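Local coordinates for putative transcriptional regulator (Listeria innocua, PDB 3LWF), which is a putative transcriptional regulator of the Rrf2 family that probably binds DNA through a winged helix-turn-helix domain, at residues L30-K38 with T137-H145; L64-I73 with G96-G104. All coordinates share one frame; numbering follows the deposited sequence.

Overall arrangement
Each contact packs one helix of the winged helix-turn-helix domain on a helix that comes after the wing, and the two lie next to each other, with centres about 14 Å apart. Contact 1 is the more buried: leucines of helix 24-38 pack on the short helix 139-144, close to the second subunit. Contact 2 is partly buried and joins helix 58-70 to helix 95-102; its apolar centre gives way to polar edges, at Asn70 with Arg69 and at Gly104, each of which holds a sulfate, probably from the crystallisation liquor. Neither has a hydrogen bond between its segments. The two meet where Ile32 and Thr33 of contact 1 touch Ile65, Leu68 and Ile98 of contact 2.

Contact 1. Residues L30-K38 with T137-H145; sequences LTITLELAK and TTLSDLLKH
Leu34 and Leu139 have the nearest CA atoms, 6.5 Å apart, where helix 30-38 and the short helix 139-144 cross almost perpendicularly, at -85°, with axes 10.3 Å apart. The first belongs to the opening helix of the winged helix-turn-helix domain; the second follows the long helix 117-136, so the contact joins the winged-helix domain, the probable DNA-binding part, to the segment after the long helix. Leucines suit the interface because their branched ends fill the angle between crossing helices. Leu34 CD2 is central: it rests 3.7 Å from Leu139 CD2 and also touches Leu142 CB, while the side chain of Leu34 slides past that of Leu143 in the opposite direction. Leu30 CD2 reaches the methyls of Leu139 and Leu142 from one turn earlier. At the other end the small Ala37 lets Leu143 come close, CB to CD1 3.7 Å. Thr33 places OG1 between its own N and carbonyl carbon (chi1 59°), where it bonds back to Gly29 O; thus satisfied, it can lie against the apolar Leu139 CD2. Thr138 and Asp141 form a capping box at the start of helix 139-144: Asp141 N donates to Thr138 OG1 over 3.0 Å, and Thr138 N returns a bond to Asp141 OD2 from above the carboxylate plane. The second subunit sets its Ala118 on Leu34. At the exposed margin the extended chain of Lys38 lays CG and CE over Leu143 CD2, each 3.8 Å away, and carries NZ to Glu35 OE2, a 2.9 Å salt bridge received on the syn side of the carboxylate.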
loop_
_atom_site.group_PDB
_atom_site.type_symbol
_atom_site.label_atom_id
_atom_site.label_comp_id
_atom_site.label_asym_id
_atom_site.label_seq_id
_atom_site.Cartn_x
_atom_site.Cartn_y
_atom_site.Cartn_z
ATOM N N LEU A 30 -12.051 -12.812 5.325
ATOM C CA LEU A 30 -12.820 -11.686 5.731
ATOM C C LEU A 30 -14.292 -11.940 5.489
ATOM O O LEU A 30 -15.098 -11.600 6.352
ATOM C CB LEU A 30 -12.430 -10.383 5.024
ATOM C CG LEU A 30 -11.444 -9.460 5.743
ATOM C CD1 LEU A 30 -11.243 -8.167 4.905
ATOM C CD2 LEU A 30 -11.864 -9.116 7.220
ATOM N N THR A 31 -14.645 -12.489 4.331
ATOM C CA THR A 31 -16.053 -12.770 4.069
ATOM C C THR A 31 -16.600 -13.677 5.200
ATOM O O THR A 31 -17.664 -13.435 5.722
ATOM C CB THR A 31 -16.288 -13.363 2.679
ATOM O OG1 THR A 31 -16.034 -12.367 1.688
ATOM C CG2 THR A 31 -17.748 -13.846 2.507
ATOM N N ILE A 32 -15.848 -14.687 5.598
ATOM C CA ILE A 32 -16.333 -15.633 6.597
ATOM C C ILE A 32 -16.565 -14.926 7.951
ATOM O O ILE A 32 -17.657 -15.003 8.535
ATOM C CB ILE A 32 -15.332 -16.777 6.824
ATOM C CG1 ILE A 32 -15.319 -17.775 5.649
ATOM C CG2 ILE A 32 -15.675 -17.524 8.111
ATOM C CD1 ILE A 32 -14.080 -18.711 5.679
ATOM N N THR A 33 -15.536 -14.216 8.415
ATOM C CA THR A 33 -15.600 -13.589 9.715
ATOM C C THR A 33 -16.593 -12.463 9.778
ATOM O O THR A 33 -17.236 -12.280 10.811
ATOM C CB THR A 33 -14.238 -13.135 10.215
ATOM O OG1 THR A 33 -13.682 -12.210 9.291
ATOM C CG2 THR A 33 -13.310 -14.325 10.342
ATOM N N LEU A 34 -16.746 -11.726 8.686
ATOM C CA LEU A 34 -17.811 -10.732 8.623
ATOM C C LEU A 34 -19.194 -11.341 8.692
ATOM O O LEU A 34 -20.124 -10.744 9.278
ATOM C CB LEU A 34 -17.700 -9.863 7.361
ATOM C CG LEU A 34 -16.505 -8.899 7.298
ATOM C CD1 LEU A 34 -16.378 -8.373 5.822
ATOM C CD2 LEU A 34 -16.554 -7.758 8.354
ATOM N N GLU A 35 -19.396 -12.447 7.991
ATOM C CA GLU A 35 -20.729 -13.103 8.048
ATOM C C GLU A 35 -21.004 -13.657 9.452
ATOM O O GLU A 35 -22.128 -13.577 9.952
ATOM C CB GLU A 35 -20.827 -14.235 7.043
ATOM C CG GLU A 35 -20.922 -13.744 5.642
ATOM C CD GLU A 35 -22.126 -12.857 5.456
ATOM O OE1 GLU A 35 -23.225 -13.327 5.807
ATOM O OE2 GLU A 35 -21.951 -11.702 5.011
ATOM N N LEU A 36 -19.971 -14.197 10.093
ATOM C CA LEU A 36 -20.109 -14.639 11.478
ATOM C C LEU A 36 -20.376 -13.448 12.398
ATOM O O LEU A 36 -21.166 -13.564 13.339
ATOM C CB LEU A 36 -18.899 -15.467 11.938
ATOM C CG LEU A 36 -18.632 -16.770 11.175
ATOM C CD1 LEU A 36 -17.367 -17.424 11.709
ATOM C CD2 LEU A 36 -19.796 -17.760 11.250
ATOM N N ALA A 37 -19.773 -12.300 12.106
ATOM C CA ALA A 37 -19.984 -11.079 12.899
ATOM C C ALA A 37 -21.421 -10.545 12.763
ATOM O O ALA A 37 -22.041 -10.178 13.743
ATOM C CB ALA A 37 -18.971 -9.997 12.538
ATOM N N LYS A 38 -21.954 -10.563 11.556
ATOM C CA LYS A 38 -23.347 -10.219 11.348
ATOM C C LYS A 38 -24.297 -11.146 12.097
ATOM O O LYS A 38 -25.394 -10.734 12.455
ATOM C CB LYS A 38 -23.732 -10.309 9.864
ATOM C CG LYS A 38 -23.155 -9.267 8.978
ATOM C CD LYS A 38 -23.554 -9.499 7.517
ATOM C CE LYS A 38 -22.615 -8.780 6.577
ATOM N NZ LYS A 38 -22.997 -8.997 5.165
ATOM N N THR A 137 -8.368 -1.147 12.355
ATOM C CA THR A 137 -9.702 -1.242 11.765
ATOM C C THR A 137 -10.281 -2.568 12.228
ATOM O O THR A 137 -9.645 -3.618 12.025
ATOM C CB THR A 137 -9.654 -1.203 10.208
ATOM O OG1 THR A 137 -8.987 -0.017 9.785
ATOM C CG2 THR A 137 -11.053 -1.273 9.560
ATOM N N THR A 138 -11.480 -2.528 12.819
ATOM C CA THR A 138 -12.126 -3.713 13.351
ATOM C C THR A 138 -13.201 -4.242 12.429
ATOM O O THR A 138 -13.641 -3.566 11.474
ATOM C CB THR A 138 -12.812 -3.405 14.703
ATOM O OG1 THR A 138 -13.834 -2.398 14.503
ATOM C CG2 THR A 138 -11.796 -2.955 15.729
ATOM N N LEU A 139 -13.638 -5.466 12.705
ATOM C CA LEU A 139 -14.738 -6.016 11.946
ATOM C C LEU A 139 -15.962 -5.091 12.049
ATOM O O LEU A 139 -16.691 -4.909 11.073
ATOM C CB LEU A 139 -15.082 -7.427 12.411
ATOM C CG LEU A 139 -14.043 -8.523 12.166
ATOM C CD1 LEU A 139 -14.499 -9.836 12.770
ATOM C CD2 LEU A 139 -13.781 -8.659 10.672
ATOM N N SER A 140 -16.187 -4.499 13.218
ATOM C CA SER A 140 -17.297 -3.519 13.378
ATOM C C SER A 140 -17.146 -2.299 12.498
ATOM O O SER A 140 -18.102 -1.856 11.886
ATOM C CB SER A 140 -17.429 -3.082 14.838
ATOM O OG SER A 140 -17.691 -4.246 15.582
ATOM N N ASP A 141 -15.939 -1.770 12.416
ATOM C CA ASP A 141 -15.646 -0.669 11.492
ATOM C C ASP A 141 -16.036 -1.056 10.071
ATOM O O ASP A 141 -16.613 -0.253 9.323
ATOM C CB ASP A 141 -14.140 -0.332 11.510
ATOM C CG ASP A 141 -13.693 0.268 12.800
ATOM O OD1 ASP A 141 -14.538 0.818 13.506
ATOM O OD2 ASP A 141 -12.497 0.156 13.145
ATOM N N LEU A 142 -15.708 -2.284 9.677
ATOM C CA LEU A 142 -15.941 -2.683 8.298
ATOM C C LEU A 142 -17.438 -2.850 8.040
ATOM O O LEU A 142 -17.955 -2.364 7.059
ATOM C CB LEU A 142 -15.209 -3.963 7.977
ATOM C CG LEU A 142 -13.682 -3.901 7.967
ATOM C CD1 LEU A 142 -13.138 -5.236 7.450
ATOM C CD2 LEU A 142 -13.155 -2.701 7.129
ATOM N N LEU A 143 -18.137 -3.515 8.947
ATOM C CA LEU A 143 -19.586 -3.689 8.814
ATOM C C LEU A 143 -20.361 -2.348 8.728
ATOM O O LEU A 143 -21.377 -2.280 8.057
ATOM C CB LEU A 143 -20.112 -4.541 9.982
ATOM C CG LEU A 143 -19.680 -6.008 10.024
ATOM C CD1 LEU A 143 -20.050 -6.632 11.354
ATOM C CD2 LEU A 143 -20.331 -6.761 8.867
ATOM N N LYS A 144 -19.896 -1.299 9.403
ATOM C CA LYS A 144 -20.500 0.049 9.238
ATOM C C LYS A 144 -20.181 0.694 7.882
ATOM O O LYS A 144 -20.982 1.446 7.326
ATOM C CB LYS A 144 -19.991 1.010 10.308
ATOM C CG LYS A 144 -20.345 0.644 11.714
ATOM C CD LYS A 144 -19.723 1.639 12.694
ATOM C CE LYS A 144 -19.846 1.182 14.141
ATOM N NZ LYS A 144 -19.050 2.070 15.038
ATOM N N HIS A 145 -18.983 0.407 7.379
ATOM C CA HIS A 145 -18.456 0.957 6.120
ATOM C C HIS A 145 -18.882 2.389 5.813
ATOM O O HIS A 145 -19.515 2.669 4.801
ATOM C CB HIS A 145 -18.737 0.033 4.934
ATOM C CG HIS A 145 -20.175 -0.312 4.733
ATOM N ND1 HIS A 145 -21.092 0.569 4.188
ATOM C CD2 HIS A 145 -20.846 -1.465 4.966
ATOM C CE1 HIS A 145 -22.265 -0.032 4.094
ATOM N NE2 HIS A 145 -22.148 -1.260 4.575
#

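Contact 2. Residues L64-I73 with G96-G104; sequences LIGPLRNAGI and GDIIRTLEG. With SO4 (sulfate ion), chain L; SO4 (sulfate ion), chain F.
Leu102 packs where helix 58-70 is kinked: Pro67, whose ring nitrogen carries no hydrogen, makes no bond to the turn before, and Leu102 CD2 lies 3.3 Å from Leu64 O and also touches the Pro67 ring. The segments 64-70 and 96-102 of their helices cross at 123°, their axes 9.5 Å apart. Leu102 CD1 packs on Leu68 CD2 at 3.9 Å, the two side chains at about a right angle. Thr101 turns its two branches to different tasks. Its OG1 donates to Asp97 O, 2.6 Å away, and its CG2 sits 3.4 Å from Pro67 O, so a beta-branched residue with one polar arm fits well. Gly72, whose positive phi suits a residue without a side chain, ends helix 58-70 in a Schellman motif and turns Ile73 inward, onto Ile98. On the outer side, Asn70 ND2 donates at 2.7 Å to O4 of a sulfate, probably from the crystallisation liquor, and Arg69 NH2 adds a weak bond to O3 of the same ion. Leu64, Ile65 and Ile98 lean on helix 24-38, Leu68 touches Val74 of strand 74-77 in the wing, and Arg100 reaches helix 117-136.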
loop_
_atom_site.group_PDB
_atom_site.type_symbol
_atom_site.label_atom_id
_atom_site.label_comp_id
_atom_site.label_asym_id
_atom_site.label_seq_id
_atom_site.Cartn_x
_atom_site.Cartn_y
_atom_site.Cartn_z
ATOM N N LEU A 64 -9.827 -22.539 4.706
ATOM C CA LEU A 64 -9.473 -21.280 5.342
ATOM C C LEU A 64 -9.864 -21.238 6.806
ATOM O O LEU A 64 -9.299 -20.446 7.569
ATOM C CB LEU A 64 -10.124 -20.105 4.623
ATOM C CG LEU A 64 -9.804 -19.957 3.144
ATOM C CD1 LEU A 64 -10.564 -18.754 2.550
ATOM C CD2 LEU A 64 -8.289 -19.823 2.998
ATOM N N ILE A 65 -10.859 -22.042 7.193
ATOM C CA ILE A 65 -11.450 -21.919 8.532
ATOM C C ILE A 65 -10.479 -22.478 9.600
ATOM O O ILE A 65 -10.503 -22.054 10.732
ATOM C CB ILE A 65 -12.825 -22.604 8.613
ATOM C CG1 ILE A 65 -13.692 -22.024 9.758
ATOM C CG2 ILE A 65 -12.632 -24.096 8.742
ATOM C CD1 ILE A 65 -14.242 -20.594 9.532
ATOM N N GLY A 66 -9.607 -23.378 9.211
ATOM C CA GLY A 66 -8.661 -24.030 10.138
ATOM C C GLY A 66 -7.735 -23.023 10.801
ATOM O O GLY A 66 -7.688 -22.920 12.026
ATOM N N PRO A 67 -7.012 -22.238 9.995
ATOM C CA PRO A 67 -6.130 -21.243 10.603
ATOM C C PRO A 67 -6.899 -20.238 11.465
ATOM O O PRO A 67 -6.387 -19.835 12.502
ATOM C CB PRO A 67 -5.493 -20.576 9.402
ATOM C CG PRO A 67 -5.490 -21.639 8.348
ATOM C CD PRO A 67 -6.747 -22.414 8.553
ATOM N N LEU A 68 -8.122 -19.850 11.053
ATOM C CA LEU A 68 -8.945 -18.949 11.850
ATOM C C LEU A 68 -9.312 -19.580 13.206
ATOM O O LEU A 68 -9.264 -18.922 14.260
ATOM C CB LEU A 68 -10.250 -18.557 11.097
ATOM C CG LEU A 68 -10.042 -17.704 9.836
ATOM C CD1 LEU A 68 -11.378 -17.404 9.083
ATOM C CD2 LEU A 68 -9.324 -16.415 10.214
ATOM N N ARG A 69 -9.646 -20.856 13.172
ATOM C CA ARG A 69 -10.028 -21.579 14.371
ATOM C C ARG A 69 -8.808 -21.732 15.277
ATOM O O ARG A 69 -8.847 -21.439 16.475
ATOM C CB ARG A 69 -10.634 -22.939 13.981
ATOM C CG ARG A 69 -11.300 -23.694 15.127
ATOM C CD ARG A 69 -11.507 -25.183 14.797
ATOM N NE ARG A 69 -10.218 -25.760 14.459
ATOM C CZ ARG A 69 -9.919 -26.378 13.320
ATOM N NH1 ARG A 69 -10.850 -26.568 12.390
ATOM N NH2 ARG A 69 -8.672 -26.813 13.110
ATOM N N ASN A 70 -7.706 -22.152 14.702
ATOM C CA ASN A 70 -6.490 -22.351 15.494
ATOM C C ASN A 70 -5.999 -21.036 16.119
ATOM O O ASN A 70 -5.377 -21.069 17.133
ATOM C CB ASN A 70 -5.385 -22.981 14.637
ATOM C CG ASN A 70 -5.678 -24.455 14.271
ATOM O OD1 ASN A 70 -6.539 -25.091 14.850
ATOM N ND2 ASN A 70 -4.946 -24.983 13.313
ATOM N N ALA A 71 -6.277 -19.884 15.501
ATOM C CA ALA A 71 -5.834 -18.602 16.037
ATOM C C ALA A 71 -6.847 -18.024 17.039
ATOM O O ALA A 71 -6.625 -16.941 17.518
ATOM C CB ALA A 71 -5.581 -17.589 14.893
ATOM N N GLY A 72 -7.974 -18.711 17.266
ATOM C CA GLY A 72 -8.998 -18.298 18.217
ATOM C C GLY A 72 -10.028 -17.306 17.697
ATOM O O GLY A 72 -10.815 -16.761 18.469
ATOM N N ILE A 73 -10.030 -17.067 16.395
ATOM C CA ILE A 73 -10.892 -16.048 15.811
ATOM C C ILE A 73 -12.317 -16.593 15.661
ATOM O O ILE A 73 -13.311 -15.833 15.783
ATOM C CB ILE A 73 -10.298 -15.531 14.473
ATOM C CG1 ILE A 73 -8.986 -14.789 14.764
ATOM C CG2 ILE A 73 -11.269 -14.596 13.729
ATOM C CD1 ILE A 73 -8.046 -14.558 13.519
ATOM N N GLY A 96 -6.305 -6.846 10.465
ATOM C CA GLY A 96 -4.978 -7.498 10.606
ATOM C C GLY A 96 -4.982 -8.917 11.172
ATOM O O GLY A 96 -4.291 -9.817 10.631
ATOM N N ASP A 97 -5.751 -9.117 12.253
ATOM C CA ASP A 97 -5.974 -10.438 12.841
ATOM C C ASP A 97 -6.291 -11.450 11.752
ATOM O O ASP A 97 -5.651 -12.459 11.659
ATOM C CB ASP A 97 -7.184 -10.427 13.828
ATOM C CG ASP A 97 -6.876 -9.726 15.147
ATOM O OD1 ASP A 97 -5.705 -9.729 15.520
ATOM O OD2 ASP A 97 -7.799 -9.172 15.807
ATOM N N ILE A 98 -7.306 -11.159 10.941
ATOM C CA ILE A 98 -7.788 -12.068 9.954
ATOM C C ILE A 98 -6.799 -12.230 8.782
ATOM O O ILE A 98 -6.424 -13.344 8.449
ATOM C CB ILE A 98 -9.131 -11.585 9.330
ATOM C CG1 ILE A 98 -10.257 -11.332 10.356
ATOM C CG2 ILE A 98 -9.543 -12.533 8.215
ATOM C CD1 ILE A 98 -10.298 -12.180 11.547
ATOM N N ILE A 99 -6.396 -11.103 8.176
ATOM C CA ILE A 99 -5.592 -11.084 6.981
ATOM C C ILE A 99 -4.239 -11.736 7.258
ATOM O O ILE A 99 -3.803 -12.577 6.498
ATOM C CB ILE A 99 -5.363 -9.622 6.466
ATOM C CG1 ILE A 99 -6.661 -8.953 5.965
ATOM C CG2 ILE A 99 -4.266 -9.548 5.380
ATOM C CD1 ILE A 99 -7.335 -9.633 4.820
ATOM N N ARG A 100 -3.569 -11.376 8.336
ATOM C CA ARG A 100 -2.243 -11.969 8.576
ATOM C C ARG A 100 -2.333 -13.435 8.992
ATOM O O ARG A 100 -1.351 -14.170 8.857
ATOM C CB ARG A 100 -1.452 -11.175 9.605
ATOM C CG ARG A 100 -1.156 -9.744 9.178
ATOM C CD ARG A 100 0.084 -9.225 9.891
ATOM N NE ARG A 100 0.257 -7.782 9.762
ATOM C CZ ARG A 100 -0.394 -6.881 10.484
ATOM N NH1 ARG A 100 -1.304 -7.266 11.378
ATOM N NH2 ARG A 100 -0.163 -5.588 10.300
ATOM N N THR A 101 -3.497 -13.877 9.480
ATOM C CA THR A 101 -3.683 -15.312 9.765
ATOM C C THR A 101 -3.744 -16.115 8.468
ATOM O O THR A 101 -3.224 -17.229 8.392
ATOM C CB THR A 101 -4.959 -15.576 10.628
ATOM O OG1 THR A 101 -4.846 -14.886 11.876
ATOM C CG2 THR A 101 -5.175 -17.057 10.882
ATOM N N LEU A 102 -4.350 -15.549 7.440
ATOM C CA LEU A 102 -4.657 -16.289 6.206
ATOM C C LEU A 102 -3.683 -16.045 5.038
ATOM O O LEU A 102 -3.527 -16.923 4.182
ATOM C CB LEU A 102 -6.121 -16.022 5.779
ATOM C CG LEU A 102 -7.134 -16.727 6.711
ATOM C CD1 LEU A 102 -8.570 -16.348 6.391
ATOM C CD2 LEU A 102 -6.966 -18.262 6.648
ATOM N N GLU A 103 -3.055 -14.867 4.987
ATOM C CA GLU A 103 -2.102 -14.536 3.942
ATOM C C GLU A 103 -0.718 -14.814 4.384
ATOM O O GLU A 103 -0.377 -14.680 5.540
ATOM C CB GLU A 103 -2.177 -13.069 3.566
ATOM C CG GLU A 103 -3.531 -12.696 2.966
ATOM C CD GLU A 103 -3.662 -13.155 1.517
ATOM O OE1 GLU A 103 -2.754 -12.880 0.725
ATOM O OE2 GLU A 103 -4.657 -13.784 1.155
ATOM N N GLY A 104 0.123 -15.140 3.441
ATOM C CA GLY A 104 1.538 -15.006 3.702
ATOM C C GLY A 104 1.920 -13.539 3.934
ATOM O O GLY A 104 1.079 -12.621 3.836
HETATM S S SO4 L . -6.031 -27.400 10.391
HETATM O O1 SO4 L . -4.989 -28.395 10.096
HETATM O O2 SO4 L . -5.894 -26.202 9.518
HETATM O O3 SO4 L . -7.376 -27.959 10.254
HETATM O O4 SO4 L . -5.845 -27.078 11.804
HETATM S S SO4 F . 0.528 -15.861 -0.438
HETATM O O1 SO4 F . 1.064 -14.655 -1.076
HETATM O O2 SO4 F . 0.077 -16.784 -1.483
HETATM O O3 SO4 F . 1.652 -16.392 0.334
HETATM O O4 SO4 F . -0.605 -15.460 0.409
#